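Local structure of GphF Dehydratase 1 (Archangium violaceum, 6MBF) at residues Leu172-Glu178 with Ala212-His217; Thr259-Arg265 with Val277-Lys283; Phe8-Leu12 with Ala194-Leu198; Ala58-Ala62 with Thr73-Glu77; Arg94-Arg98 with Glu117-Arg122. The protein probably dehydrates the beta-hydroxyacyl chain and takes part in the olefin rearrangement during polyketide assembly on the gephyronic acid synthase. All coordinates share one frame; numbering follows the deposited sequence. Where two conformers were deposited one is given.

Interaction 1. Residues Leu172-Glu178 with Ala212-His217; sequences LERRGRE and ALIYAH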
# COMPACT_ATOMS: atom_id res chain seq x y z
N LEU A 172 3.71 -13.77 -13.32
CA LEU A 172 2.32 -13.76 -12.90
C LEU A 172 1.58 -14.79 -13.73
O LEU A 172 1.71 -14.80 -14.96
CB LEU A 172 1.69 -12.37 -13.06
CG LEU A 172 0.22 -12.22 -12.60
CD1 LEU A 172 0.07 -12.45 -11.08
CD2 LEU A 172 -0.34 -10.87 -12.99
N GLU A 173 0.82 -15.67 -13.08
CA GLU A 173 -0.01 -16.63 -13.79
C GLU A 173 -1.41 -16.62 -13.20
O GLU A 173 -1.59 -16.45 -11.99
CB GLU A 173 0.57 -18.04 -13.74
CG GLU A 173 0.64 -18.66 -12.36
CD GLU A 173 1.29 -20.02 -12.38
OE1 GLU A 173 2.49 -20.09 -12.72
OE2 GLU A 173 0.61 -21.02 -12.09
N ARG A 174 -2.41 -16.79 -14.06
CA ARG A 174 -3.79 -16.68 -13.61
C ARG A 174 -4.58 -17.93 -13.95
O ARG A 174 -4.24 -18.70 -14.85
CB ARG A 174 -4.47 -15.45 -14.23
CG ARG A 174 -4.67 -15.53 -15.74
CD ARG A 174 -5.51 -14.34 -16.23
NE ARG A 174 -6.80 -14.27 -15.54
CZ ARG A 174 -7.59 -13.19 -15.55
NH1 ARG A 174 -7.23 -12.10 -16.20
NH2 ARG A 174 -8.75 -13.21 -14.89
N ARG A 175 -5.65 -18.13 -13.19
CA ARG A 175 -6.62 -19.19 -13.44
C ARG A 175 -7.95 -18.73 -12.87
O ARG A 175 -8.06 -18.54 -11.66
CB ARG A 175 -6.18 -20.51 -12.81
CG ARG A 175 -7.28 -21.55 -12.74
CD ARG A 175 -7.28 -22.45 -13.96
NE ARG A 175 -6.08 -23.27 -14.04
CZ ARG A 175 -5.95 -24.32 -14.85
NH1 ARG A 175 -6.95 -24.68 -15.65
NH2 ARG A 175 -4.82 -25.01 -14.87
N GLY A 176 -8.94 -18.52 -13.73
CA GLY A 176 -10.15 -17.85 -13.26
C GLY A 176 -9.84 -16.47 -12.71
O GLY A 176 -9.10 -15.68 -13.31
N ARG A 177 -10.40 -16.16 -11.54
CA ARG A 177 -10.17 -14.89 -10.86
C ARG A 177 -9.05 -14.97 -9.83
O ARG A 177 -8.96 -14.09 -8.96
CB ARG A 177 -11.45 -14.40 -10.18
CG ARG A 177 -12.62 -14.12 -11.09
CD ARG A 177 -13.70 -13.34 -10.35
NE ARG A 177 -14.27 -14.08 -9.24
CZ ARG A 177 -15.27 -14.95 -9.36
NH1 ARG A 177 -15.82 -15.18 -10.55
NH2 ARG A 177 -15.73 -15.58 -8.29
N GLU A 178 -8.22 -16.00 -9.90
CA GLU A 178 -7.09 -16.17 -9.00
C GLU A 178 -5.78 -16.07 -9.76
O GLU A 178 -5.71 -16.30 -10.97
CB GLU A 178 -7.17 -17.52 -8.27
CG GLU A 178 -8.42 -17.65 -7.42
CD GLU A 178 -8.39 -18.86 -6.50
OE1 GLU A 178 -7.28 -19.38 -6.22
OE2 GLU A 178 -9.48 -19.29 -6.05
N ALA A 212 -3.47 -6.38 -13.08
CA ALA A 212 -3.17 -7.12 -14.30
C ALA A 212 -4.28 -8.12 -14.63
O ALA A 212 -4.59 -8.34 -15.80
CB ALA A 212 -1.83 -7.84 -14.17
N LEU A 213 -4.90 -8.72 -13.61
CA LEU A 213 -6.02 -9.62 -13.87
C LEU A 213 -7.24 -8.84 -14.35
O LEU A 213 -7.87 -9.20 -15.35
CB LEU A 213 -6.35 -10.44 -12.62
CG LEU A 213 -5.83 -11.87 -12.71
CD1 LEU A 213 -4.31 -11.87 -12.72
CD2 LEU A 213 -6.39 -12.69 -11.57
N ILE A 214 -7.58 -7.75 -13.65
CA ILE A 214 -8.73 -6.94 -14.03
C ILE A 214 -8.60 -6.46 -15.47
O ILE A 214 -9.52 -6.61 -16.28
CB ILE A 214 -8.88 -5.74 -13.06
CG1 ILE A 214 -9.29 -6.23 -11.66
CG2 ILE A 214 -9.88 -4.74 -13.61
CD1 ILE A 214 -9.09 -5.17 -10.59
N TYR A 215 -7.44 -5.89 -15.83
CA TYR A 215 -7.29 -5.18 -17.10
C TYR A 215 -7.17 -6.13 -18.28
O TYR A 215 -7.15 -5.67 -19.43
CB TYR A 215 -6.09 -4.23 -17.03
CG TYR A 215 -6.33 -3.07 -16.08
CD1 TYR A 215 -5.31 -2.57 -15.29
CD2 TYR A 215 -7.59 -2.49 -15.97
CE1 TYR A 215 -5.53 -1.50 -14.42
CE2 TYR A 215 -7.82 -1.43 -15.11
CZ TYR A 215 -6.79 -0.95 -14.33
OH TYR A 215 -7.02 0.10 -13.48
N ALA A 216 -7.12 -7.44 -18.03
CA ALA A 216 -7.32 -8.40 -19.11
C ALA A 216 -8.73 -8.31 -19.69
O ALA A 216 -8.93 -8.68 -20.85
CB ALA A 216 -7.04 -9.82 -18.62
N HIS A 217 -9.69 -7.79 -18.92
CA HIS A 217 -11.09 -7.81 -19.30
C HIS A 217 -11.74 -6.44 -19.45
O HIS A 217 -12.84 -6.36 -20.02
CB HIS A 217 -11.91 -8.60 -18.28
CG HIS A 217 -11.34 -9.95 -17.97
ND1 HIS A 217 -11.48 -11.03 -18.82
CD2 HIS A 217 -10.62 -10.39 -16.92
CE1 HIS A 217 -10.87 -12.08 -18.30
NE2 HIS A 217 -10.34 -11.72 -17.14
O HOH W 1 -4.50 -11.40 -16.89

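Interaction 2. Residues Thr259-Arg265 with Val277-Lys283; sequences THTADLR and VDALQLK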
# COMPACT_ATOMS: atom_id res chain seq x y z
N THR A 259 -16.08 -1.00 -9.44
CA THR A 259 -15.40 -1.47 -8.25
C THR A 259 -14.99 -2.93 -8.40
O THR A 259 -15.61 -3.69 -9.15
CB THR A 259 -16.25 -1.33 -6.98
OG1 THR A 259 -17.45 -2.10 -7.12
CG2 THR A 259 -16.61 0.13 -6.72
N HIS A 260 -13.95 -3.30 -7.66
CA HIS A 260 -13.55 -4.68 -7.46
C HIS A 260 -13.12 -4.85 -6.01
O HIS A 260 -12.80 -3.88 -5.32
CB HIS A 260 -12.39 -5.10 -8.38
CG HIS A 260 -12.80 -5.41 -9.78
ND1 HIS A 260 -13.38 -6.60 -10.13
CD2 HIS A 260 -12.69 -4.68 -10.92
CE1 HIS A 260 -13.63 -6.60 -11.43
NE2 HIS A 260 -13.22 -5.45 -11.93
N THR A 261 -13.11 -6.10 -5.56
CA THR A 261 -12.61 -6.46 -4.24
C THR A 261 -11.69 -7.66 -4.39
O THR A 261 -11.93 -8.53 -5.24
CB THR A 261 -13.76 -6.77 -3.26
OG1 THR A 261 -14.65 -5.65 -3.19
CG2 THR A 261 -13.23 -7.06 -1.86
N ALA A 262 -10.61 -7.70 -3.61
CA ALA A 262 -9.67 -8.81 -3.69
C ALA A 262 -9.11 -9.13 -2.31
O ALA A 262 -9.00 -8.26 -1.45
CB ALA A 262 -8.51 -8.48 -4.65
N ASP A 263 -8.77 -10.40 -2.13
CA ASP A 263 -8.01 -10.89 -0.99
C ASP A 263 -6.63 -11.33 -1.47
O ASP A 263 -6.47 -11.81 -2.59
CB ASP A 263 -8.72 -12.06 -0.30
CG ASP A 263 -10.16 -11.74 0.03
OD1 ASP A 263 -10.40 -10.68 0.64
OD2 ASP A 263 -11.04 -12.55 -0.32
N LEU A 264 -5.62 -11.17 -0.61
CA LEU A 264 -4.26 -11.53 -0.99
C LEU A 264 -3.55 -12.19 0.17
O LEU A 264 -3.82 -11.89 1.34
CB LEU A 264 -3.44 -10.32 -1.46
CG LEU A 264 -3.95 -9.50 -2.65
CD1 LEU A 264 -4.89 -8.41 -2.20
CD2 LEU A 264 -2.76 -8.89 -3.38
N ARG A 265 -2.63 -13.10 -0.16
CA ARG A 265 -1.76 -13.75 0.81
C ARG A 265 -0.34 -13.70 0.27
O ARG A 265 -0.10 -14.11 -0.87
CB ARG A 265 -2.20 -15.21 1.05
CG ARG A 265 -3.64 -15.35 1.54
CD ARG A 265 -3.80 -14.68 2.89
NE ARG A 265 -5.09 -14.95 3.52
CZ ARG A 265 -6.11 -14.11 3.55
NH1 ARG A 265 -6.04 -12.92 2.97
NH2 ARG A 265 -7.23 -14.46 4.19
N VAL A 277 -4.01 -9.83 3.28
CA VAL A 277 -4.83 -8.66 2.97
C VAL A 277 -6.24 -9.15 2.71
O VAL A 277 -6.46 -9.97 1.81
CB VAL A 277 -4.29 -7.88 1.75
CG1 VAL A 277 -5.22 -6.72 1.43
CG2 VAL A 277 -2.87 -7.37 2.00
N ASP A 278 -7.20 -8.68 3.51
CA ASP A 278 -8.60 -9.07 3.35
C ASP A 278 -9.40 -7.90 2.80
O ASP A 278 -9.38 -6.80 3.37
CB ASP A 278 -9.21 -9.52 4.68
CG ASP A 278 -8.55 -10.76 5.24
OD1 ASP A 278 -8.39 -10.85 6.48
OD2 ASP A 278 -8.18 -11.63 4.43
N ALA A 279 -10.12 -8.15 1.71
CA ALA A 279 -11.07 -7.19 1.15
C ALA A 279 -10.41 -5.85 0.83
O ALA A 279 -10.82 -4.78 1.30
CB ALA A 279 -12.28 -7.01 2.08
N LEU A 280 -9.35 -5.91 0.02
CA LEU A 280 -8.89 -4.71 -0.65
C LEU A 280 -9.99 -4.22 -1.58
O LEU A 280 -10.46 -4.97 -2.44
CB LEU A 280 -7.61 -5.02 -1.43
CG LEU A 280 -7.08 -3.89 -2.30
CD1 LEU A 280 -6.61 -2.73 -1.45
CD2 LEU A 280 -5.95 -4.38 -3.21
N GLN A 281 -10.44 -2.99 -1.38
CA GLN A 281 -11.55 -2.43 -2.13
C GLN A 281 -11.01 -1.45 -3.15
O GLN A 281 -10.30 -0.50 -2.79
CB GLN A 281 -12.56 -1.78 -1.18
CG GLN A 281 -13.30 -2.82 -0.33
CD GLN A 281 -13.57 -2.37 1.09
OE1 GLN A 281 -12.90 -2.81 2.04
NE2 GLN A 281 -14.57 -1.52 1.26
N LEU A 282 -11.30 -1.69 -4.43
CA LEU A 282 -10.81 -0.87 -5.53
C LEU A 282 -11.96 -0.14 -6.20
O LEU A 282 -13.03 -0.70 -6.39
CB LEU A 282 -10.08 -1.72 -6.57
CG LEU A 282 -8.94 -2.61 -6.10
CD1 LEU A 282 -8.40 -3.42 -7.29
CD2 LEU A 282 -7.85 -1.75 -5.49
N LYS A 283 -11.73 1.12 -6.57
CA LYS A 283 -12.74 1.88 -7.28
C LYS A 283 -12.08 2.71 -8.37
O LYS A 283 -10.98 3.23 -8.18
CB LYS A 283 -13.53 2.79 -6.33
CG LYS A 283 -14.72 3.47 -6.98
CD LYS A 283 -15.54 4.26 -5.97
CE LYS A 283 -16.77 4.86 -6.63
NZ LYS A 283 -17.63 5.57 -5.64

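Interaction 3. Residues Phe8-Leu12 with Ala194-Leu198; sequences FHPLL and ASYEL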
# COMPACT_ATOMS: atom_id res chain seq x y z
N PHE A 8 12.73 9.21 11.51
CA PHE A 8 13.48 7.96 11.55
C PHE A 8 12.79 6.88 10.72
O PHE A 8 13.43 5.96 10.22
CB PHE A 8 13.68 7.50 12.99
CG PHE A 8 14.47 6.23 13.11
CD1 PHE A 8 15.84 6.23 12.90
CD2 PHE A 8 13.85 5.03 13.42
CE1 PHE A 8 16.58 5.06 13.01
CE2 PHE A 8 14.57 3.86 13.53
CZ PHE A 8 15.94 3.87 13.32
N HIS A 9 11.46 6.98 10.61
CA HIS A 9 10.81 6.23 9.54
C HIS A 9 10.64 7.13 8.33
O HIS A 9 10.30 8.31 8.48
CB HIS A 9 9.44 5.71 10.00
CG HIS A 9 8.74 4.84 9.00
ND1 HIS A 9 7.97 5.35 7.97
CD2 HIS A 9 8.68 3.49 8.88
CE1 HIS A 9 7.47 4.35 7.26
NE2 HIS A 9 7.89 3.21 7.79
N PRO A 10 10.85 6.62 7.11
CA PRO A 10 10.87 7.52 5.93
C PRO A 10 9.53 8.17 5.63
O PRO A 10 9.50 9.16 4.88
CB PRO A 10 11.29 6.59 4.78
CG PRO A 10 11.86 5.37 5.43
CD PRO A 10 11.13 5.23 6.74
N LEU A 11 8.43 7.64 6.15
CA LEU A 11 7.10 8.21 5.95
C LEU A 11 6.47 8.75 7.22
O LEU A 11 5.85 9.82 7.20
CB LEU A 11 6.18 7.15 5.32
CG LEU A 11 6.62 6.65 3.95
CD1 LEU A 11 5.87 5.37 3.63
CD2 LEU A 11 6.36 7.71 2.90
N LEU A 12 6.61 8.02 8.34
CA LEU A 12 6.09 8.47 9.63
C LEU A 12 6.81 9.73 10.12
O LEU A 12 6.20 10.57 10.79
CB LEU A 12 6.26 7.37 10.67
CG LEU A 12 5.13 6.41 11.01
CD1 LEU A 12 5.53 5.65 12.27
CD2 LEU A 12 3.83 7.15 11.21
N ALA A 194 15.66 -2.34 5.69
CA ALA A 194 15.68 -1.95 7.10
C ALA A 194 14.79 -0.75 7.39
O ALA A 194 14.57 -0.43 8.56
CB ALA A 194 17.11 -1.65 7.54
N SER A 195 14.27 -0.08 6.36
CA SER A 195 13.59 1.19 6.58
C SER A 195 12.09 1.06 6.75
O SER A 195 11.48 1.94 7.37
CB SER A 195 13.87 2.15 5.41
OG SER A 195 15.25 2.48 5.36
N TYR A 196 11.48 0.01 6.22
CA TYR A 196 10.03 -0.14 6.19
C TYR A 196 9.61 -1.43 6.88
O TYR A 196 10.34 -2.43 6.87
CB TYR A 196 9.49 -0.17 4.75
CG TYR A 196 9.69 1.11 3.96
CD1 TYR A 196 8.86 2.21 4.14
CD2 TYR A 196 10.73 1.21 3.04
CE1 TYR A 196 9.06 3.38 3.40
CE2 TYR A 196 10.93 2.36 2.30
CZ TYR A 196 10.09 3.45 2.48
OH TYR A 196 10.29 4.60 1.75
N GLU A 197 8.40 -1.43 7.44
CA GLU A 197 7.84 -2.70 7.89
C GLU A 197 7.56 -3.59 6.69
O GLU A 197 8.02 -4.74 6.63
CB GLU A 197 6.58 -2.46 8.71
CG GLU A 197 6.74 -1.36 9.78
CD GLU A 197 7.75 -1.73 10.87
OE1 GLU A 197 8.16 -0.84 11.65
OE2 GLU A 197 8.15 -2.90 10.96
N LEU A 198 6.83 -3.07 5.71
CA LEU A 198 6.63 -3.74 4.42
C LEU A 198 6.79 -2.69 3.34
O LEU A 198 5.98 -1.75 3.25
CB LEU A 198 5.26 -4.40 4.34
CG LEU A 198 5.01 -5.18 3.05
CD1 LEU A 198 5.98 -6.34 2.91
CD2 LEU A 198 3.59 -5.67 3.02
O HOH W 2 12.81 3.25 9.38

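Interaction 4. Residues Ala58-Ala62 with Thr73-Glu77; sequences ALAAA and TLIVE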
# COMPACT_ATOMS: atom_id res chain seq x y z
N ALA A 58 0.67 3.04 8.94
CA ALA A 58 -0.11 2.45 10.02
C ALA A 58 0.60 1.25 10.64
O ALA A 58 0.61 1.09 11.86
CB ALA A 58 -1.50 2.07 9.52
N LEU A 59 1.19 0.38 9.81
CA LEU A 59 1.95 -0.74 10.35
C LEU A 59 3.13 -0.25 11.17
O LEU A 59 3.43 -0.79 12.24
CB LEU A 59 2.46 -1.64 9.21
CG LEU A 59 1.41 -2.41 8.42
CD1 LEU A 59 2.03 -2.84 7.10
CD2 LEU A 59 0.91 -3.63 9.22
N ALA A 60 3.81 0.79 10.68
CA ALA A 60 4.95 1.36 11.39
C ALA A 60 4.51 1.99 12.70
O ALA A 60 5.20 1.85 13.72
CB ALA A 60 5.66 2.37 10.49
N ALA A 61 3.35 2.66 12.70
CA ALA A 61 2.81 3.20 13.94
C ALA A 61 2.44 2.09 14.91
O ALA A 61 2.68 2.20 16.11
CB ALA A 61 1.60 4.09 13.65
N ALA A 62 1.83 1.01 14.40
CA ALA A 62 1.51 -0.12 15.26
C ALA A 62 2.76 -0.66 15.93
O ALA A 62 2.75 -0.99 17.13
CB ALA A 62 0.83 -1.22 14.45
N THR A 73 2.59 -10.12 15.32
CA THR A 73 2.06 -9.62 14.07
C THR A 73 1.57 -8.18 14.23
O THR A 73 1.07 -7.79 15.29
CB THR A 73 0.90 -10.50 13.59
OG1 THR A 73 -0.27 -10.18 14.34
CG2 THR A 73 1.23 -11.98 13.74
N LEU A 74 1.72 -7.39 13.17
CA LEU A 74 1.19 -6.04 13.12
C LEU A 74 -0.11 -6.05 12.31
O LEU A 74 -0.17 -6.68 11.25
CB LEU A 74 2.19 -5.08 12.47
CG LEU A 74 3.61 -5.03 13.03
CD1 LEU A 74 4.51 -4.16 12.16
CD2 LEU A 74 3.58 -4.49 14.44
N ILE A 75 -1.12 -5.35 12.79
CA ILE A 75 -2.46 -5.41 12.20
C ILE A 75 -2.97 -4.01 11.92
O ILE A 75 -2.85 -3.11 12.75
CB ILE A 75 -3.43 -6.16 13.13
CG1 ILE A 75 -2.95 -7.59 13.37
CG2 ILE A 75 -4.82 -6.16 12.54
CD1 ILE A 75 -3.42 -8.18 14.70
N VAL A 76 -3.55 -3.82 10.74
CA VAL A 76 -4.32 -2.62 10.43
C VAL A 76 -5.69 -3.07 9.95
O VAL A 76 -5.77 -3.96 9.11
CB VAL A 76 -3.63 -1.72 9.37
CG1 VAL A 76 -4.30 -0.35 9.35
CG2 VAL A 76 -2.13 -1.57 9.65
N GLU A 77 -6.75 -2.48 10.49
CA GLU A 77 -8.11 -2.85 10.10
C GLU A 77 -8.93 -1.61 9.77
O GLU A 77 -8.59 -0.49 10.16
CB GLU A 77 -8.81 -3.66 11.20
CG GLU A 77 -8.22 -5.05 11.42
CD GLU A 77 -8.93 -5.82 12.52
OE1 GLU A 77 -8.86 -7.06 12.52
OE2 GLU A 77 -9.57 -5.17 13.38

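Interaction 5. Residues Arg94-Arg98 with Glu117-Arg122; sequences RLRLR and ESAWTR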
# COMPACT_ATOMS: atom_id res chain seq x y z
N ARG A 94 3.95 18.32 4.52
CA ARG A 94 3.95 17.79 5.88
C ARG A 94 3.01 16.59 5.96
O ARG A 94 1.89 16.65 5.45
CB ARG A 94 3.50 18.85 6.87
CG ARG A 94 4.36 20.11 6.90
CD ARG A 94 5.81 19.80 7.20
NE ARG A 94 5.94 18.94 8.37
CZ ARG A 94 6.00 19.38 9.63
NH1 ARG A 94 5.94 20.68 9.88
NH2 ARG A 94 6.13 18.52 10.63
N LEU A 95 3.46 15.52 6.60
CA LEU A 95 2.66 14.33 6.85
C LEU A 95 2.50 14.14 8.35
O LEU A 95 3.43 14.40 9.12
CB LEU A 95 3.30 13.07 6.27
CG LEU A 95 3.10 12.70 4.81
CD1 LEU A 95 3.55 11.26 4.63
CD2 LEU A 95 1.66 12.87 4.38
N ARG A 96 1.33 13.67 8.76
CA ARG A 96 1.04 13.50 10.18
C ARG A 96 0.20 12.24 10.37
O ARG A 96 -0.80 12.06 9.67
CB ARG A 96 0.29 14.71 10.74
CG ARG A 96 -0.10 14.62 12.21
CD ARG A 96 -0.93 15.84 12.63
NE ARG A 96 -2.30 15.76 12.12
CZ ARG A 96 -3.17 16.77 12.13
NH1 ARG A 96 -2.82 17.95 12.62
NH2 ARG A 96 -4.39 16.60 11.64
N LEU A 97 0.61 11.38 11.30
CA LEU A 97 -0.23 10.29 11.77
C LEU A 97 -0.51 10.56 13.24
O LEU A 97 0.42 10.67 14.04
CB LEU A 97 0.43 8.93 11.57
CG LEU A 97 -0.42 7.70 11.94
CD1 LEU A 97 -0.01 6.48 11.10
CD2 LEU A 97 -0.38 7.34 13.44
N ARG A 98 -1.78 10.65 13.59
CA ARG A 98 -2.19 10.82 14.97
C ARG A 98 -3.02 9.61 15.39
O ARG A 98 -3.71 8.99 14.58
CB ARG A 98 -2.99 12.12 15.16
CG ARG A 98 -4.36 12.14 14.52
CD ARG A 98 -4.98 13.53 14.61
NE ARG A 98 -6.39 13.51 14.21
CZ ARG A 98 -7.10 14.61 14.00
NH1 ARG A 98 -6.53 15.80 14.14
NH2 ARG A 98 -8.38 14.53 13.63
N GLU A 117 -4.73 24.15 12.23
CA GLU A 117 -5.33 22.82 12.26
C GLU A 117 -6.30 22.61 11.11
O GLU A 117 -6.49 21.47 10.65
CB GLU A 117 -6.03 22.59 13.60
CG GLU A 117 -6.49 21.16 13.82
CD GLU A 117 -5.36 20.16 13.60
OE1 GLU A 117 -4.29 20.34 14.22
OE2 GLU A 117 -5.55 19.22 12.81
N SER A 118 -6.92 23.68 10.61
CA SER A 118 -7.84 23.56 9.48
C SER A 118 -7.14 23.44 8.14
O SER A 118 -7.81 23.26 7.12
CB SER A 118 -8.80 24.76 9.45
OG SER A 118 -8.14 25.93 9.00
N ALA A 119 -5.81 23.55 8.11
CA ALA A 119 -5.06 23.40 6.87
C ALA A 119 -4.68 21.95 6.58
O ALA A 119 -3.99 21.70 5.59
CB ALA A 119 -3.80 24.27 6.91
N TRP A 120 -5.11 21.00 7.40
CA TRP A 120 -4.73 19.60 7.24
C TRP A 120 -5.83 18.84 6.52
O TRP A 120 -7.01 18.91 6.90
CB TRP A 120 -4.45 18.96 8.60
CG TRP A 120 -3.21 19.44 9.26
CD1 TRP A 120 -3.09 20.53 10.08
CD2 TRP A 120 -1.91 18.85 9.19
NE1 TRP A 120 -1.80 20.66 10.51
CE2 TRP A 120 -1.05 19.64 9.99
CE3 TRP A 120 -1.38 17.74 8.53
CZ2 TRP A 120 0.31 19.35 10.14
CZ3 TRP A 120 -0.03 17.44 8.69
CH2 TRP A 120 0.80 18.25 9.49
N THR A 121 -5.45 18.10 5.48
CA THR A 121 -6.38 17.30 4.69
C THR A 121 -6.28 15.84 5.14
O THR A 121 -5.18 15.28 5.16
CB THR A 121 -6.07 17.40 3.20
OG1 THR A 121 -6.23 18.77 2.77
CG2 THR A 121 -6.98 16.49 2.39
N ARG A 122 -7.42 15.24 5.46
CA ARG A 122 -7.47 13.85 5.90
C ARG A 122 -7.35 12.92 4.69
O ARG A 122 -8.15 13.00 3.76
CB ARG A 122 -8.77 13.56 6.65
CG ARG A 122 -8.97 12.08 6.95
CD ARG A 122 -10.32 11.80 7.64
NE ARG A 122 -10.33 12.22 9.04
CZ ARG A 122 -11.15 13.13 9.54
NH1 ARG A 122 -12.05 13.73 8.77
NH2 ARG A 122 -11.08 13.45 10.83
O HOH W 3 -4.68 16.99 15.15

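Interaction 1. Residues Leu172-Glu178 with Ala212-His217
Arg174 lays its guanidinium across Leu213, whose CG sits over the centre of one face, 3.6 Å from Arg174 CZ. Arg174 NH1 donates to Leu213 O (3.1 Å), meeting a lone pair in the carbonyl plane along a rather bent N-H path (139°); the same oxygen also accepts from Ala216 N. Ala216 CB touches the guanidinium edge, and His217 turns the edge of its ring to Arg174, His217 NE2 being 3.1 Å from Arg174 NH2. In this double-hotdog fold the contact fastens the strand 169-175 hairpin of the second hotdog to helix 200-214 and the residues that follow, with Leu172 CD2 against Ala212 CB (3.6 Å) as its buried flank. Replacing Arg174 by alanine would probably uncover Leu213 CG and leave Gly176 O without its side-chain donor. That bond, from Arg174 NH2 (3.0 Å, 166°), lies in the guanidinium plane and, with the NH1 bond to Leu213 O, helps to fix its rotation. Gly176 O is itself presented by the type II' turn Arg175-Glu178, while Glu178 is engaged by Arg247 and His245.

Interaction 2. Residues Thr259-Arg265 with Val277-Lys283
Leu264 and Val277 lie side by side on the buried face of an antiparallel hairpin, Leu264 CD1 resting 4.0 Å from Val277 CG1. Leu280 and Leu282 continue this apolar row along one strand and Ala262 along the other; His260 lies on the same face, its NE2 bonded to Glu218. Helix 200-214 covers much of the row through Phe207, Phe211 and Ile214, as the central helix of a hotdog does. Paired backbone bonds hold the strands together, among them Leu282 N to His260 O (2.8 Å) and Val277 N to Leu264 O (2.8 Å). Between them the pairing slips by one residue: Ala279 and Leu280 both face Ala262 in a G1 beta bulge, Ala279 taking positive phi and psi (both 56°). The amide that the bulge turns aside is not lost, for Ala279 N donates to Asp263 OD1 (2.8 Å), while Asp263 OD2 accepts from His249.

The other face is looser. Thr259 CG2 merely brushes Lys283 CG (3.8 Å), and the extended lysine chain runs on away from the hairpin. Near the bulge, in one of its two modelled conformers, Arg265 grips Asp278 OD2 end-on with NH1 (2.9 Å) and NH2. Asp263 OD1 and Asp278 OD2 lie only 4.5 Å apart; in that conformer the arginine, together with the bulge amide, probably eases the repulsion between two carboxylates on this more open face.

Interaction 3. Residues Phe8-Leu12 with Ala194-Leu198
Ahead of the ring contact between His9 and Tyr196, a water donates to both Phe8 O (2.9 Å) and Ser195 O (2.7 Å), tying the start of the modelled chain to residues 194-198. His9 comes next, its CG anti to the backbone N (chi1 -176°), which swings the imidazole out to the second segment. There it meets Tyr196 in an offset edge-to-face pair: the edge of the tyrosine points to the face of the histidine, with centroids 5.6 Å apart and planes at 86°. His9 ND1 accepts from both Leu11 N (3.0 Å) and Leu12 N (3.0 Å), while NE2 is bonded to Glu56 of helix 52-65, so both ring nitrogens are occupied and the ring is held against rotation. These residues belong to the HPLLG sequence found at the start of polyketide synthase dehydratase domains, here joining the first hotdog to the loop that leads into the helix of the second. Pro10 follows, its CG over the face of the Tyr196 ring in a CH-pi contact, 4.3 Å from the centroid, and also against Ser195 CB. Leu11 then puts CD1 at the tyrosine edge, 3.8 Å from Tyr196 CE1, and also touches Met57 and Pro200. Leu12 turns instead to Ala60 of helix 52-65.

Interaction 4. Residues Ala58-Ala62 with Thr73-Glu77
Helix 52-65, the central helix of the first hotdog in this dehydratase, rests on strand 73-81 of the surrounding antiparallel sheet through Leu59, Leu74 and Val76. Leu59 is central to the contact. Its CD2 branch does the touching, reaching Val76 CG2 (3.7 Å) and Leu74 CB (3.8 Å) at once and so bridging two residues that project from the same side of the strand. One turn toward the N terminus from Ala62, Ala58 lets Val76 come close: Ala58 CB sits 3.7 Å from Val76 CG2 and equally near CG1, both branches of the valine straddling the methyl. Leu74 spreads its own branches over the helix, CD1 lying 3.5 Å from Leu59 O and CD2 4.3 Å from Ala62 CB. The short segments run at 129° to each other, with their axes 7.7 Å apart at closest approach, a spacing to which the small Ala58 and Ala62 probably contribute. Phe104 of strand 103-109 and Ile128 of strand 121-131 also touch Ala58, and Leu234 meets Leu59. No hydrogen bond links the two segments: Ala62 N bonds to Ala58 O within the helix, and the strand bonds to its neighbours 121-131 and 224-234, so the contact rests on close fit and burial of hydrocarbon.

Interaction 5. Residues Arg94-Arg98 with Glu117-Arg122
The guanidinium of Arg96 lies flat on the Trp120 indole, planes at 19° and centres 4.0 Å apart, in a cation-pi stack centred on the five-membered ring. The aliphatic part follows the same surface: Arg96 CD stands over the six-membered ring and CB meets Trp120 CZ3 (3.4 Å). With CG anti to the backbone N (chi1 179°) and a bend at chi3, the chain crosses the indole and delivers its charged end to Glu117. There NH1 (3.0 Å) and NH2 (3.1 Å) of Arg96 both donate to Glu117 OE2, end-on and close to the guanidinium plane, on the syn side of the carboxylate; a weak bond joins Arg96 NH1 to Glu117 OE1. Arg98 NH1 adds a long salt bridge to Glu117 OE2 (3.8 Å).

Several other donors have partners outside the two segments. Trp120 NE1 is bonded to Ser114 O, and Glu105, on the intervening strand 103-109, takes both Arg98 and Arg122, probably offsetting the approach of their NH2 atoms. A serine in place of Trp120 would probably strip one face of the Arg96 guanidinium of its support and leave it freer to swing away from Glu117. The contact thus ties strand 93-100 to the short 3-10 segment and the start of strand 121-131, and the positive charge of Arg96 is probably stabilised both by the carboxylate at its edge and by the pi electrons at its face.

How the interactions relate
Interactions 3 and 4 are the buried contacts, and both involve helix 52-65: His9 CD2 and Ala60 CB are 3.6 Å apart. Interaction 4 is purely apolar, whereas interaction 3 mixes aromatic, proline and water-mediated contacts where the chain start meets the second hotdog. Interaction 5 touches both through Leu97, and interaction 3 also through Leu95, yet its own chemistry is ionic and partly solvent-facing. On the other side of the chain's centre from interaction 3, interactions 1 and 2 share helix 200-214, Ile214 CD1 lying 3.7 Å from His260 CD2. Interaction 2 combines an apolar face with a charged one; interaction 1, farther from the centre, depends on an arginine at the periphery, as does interaction 5.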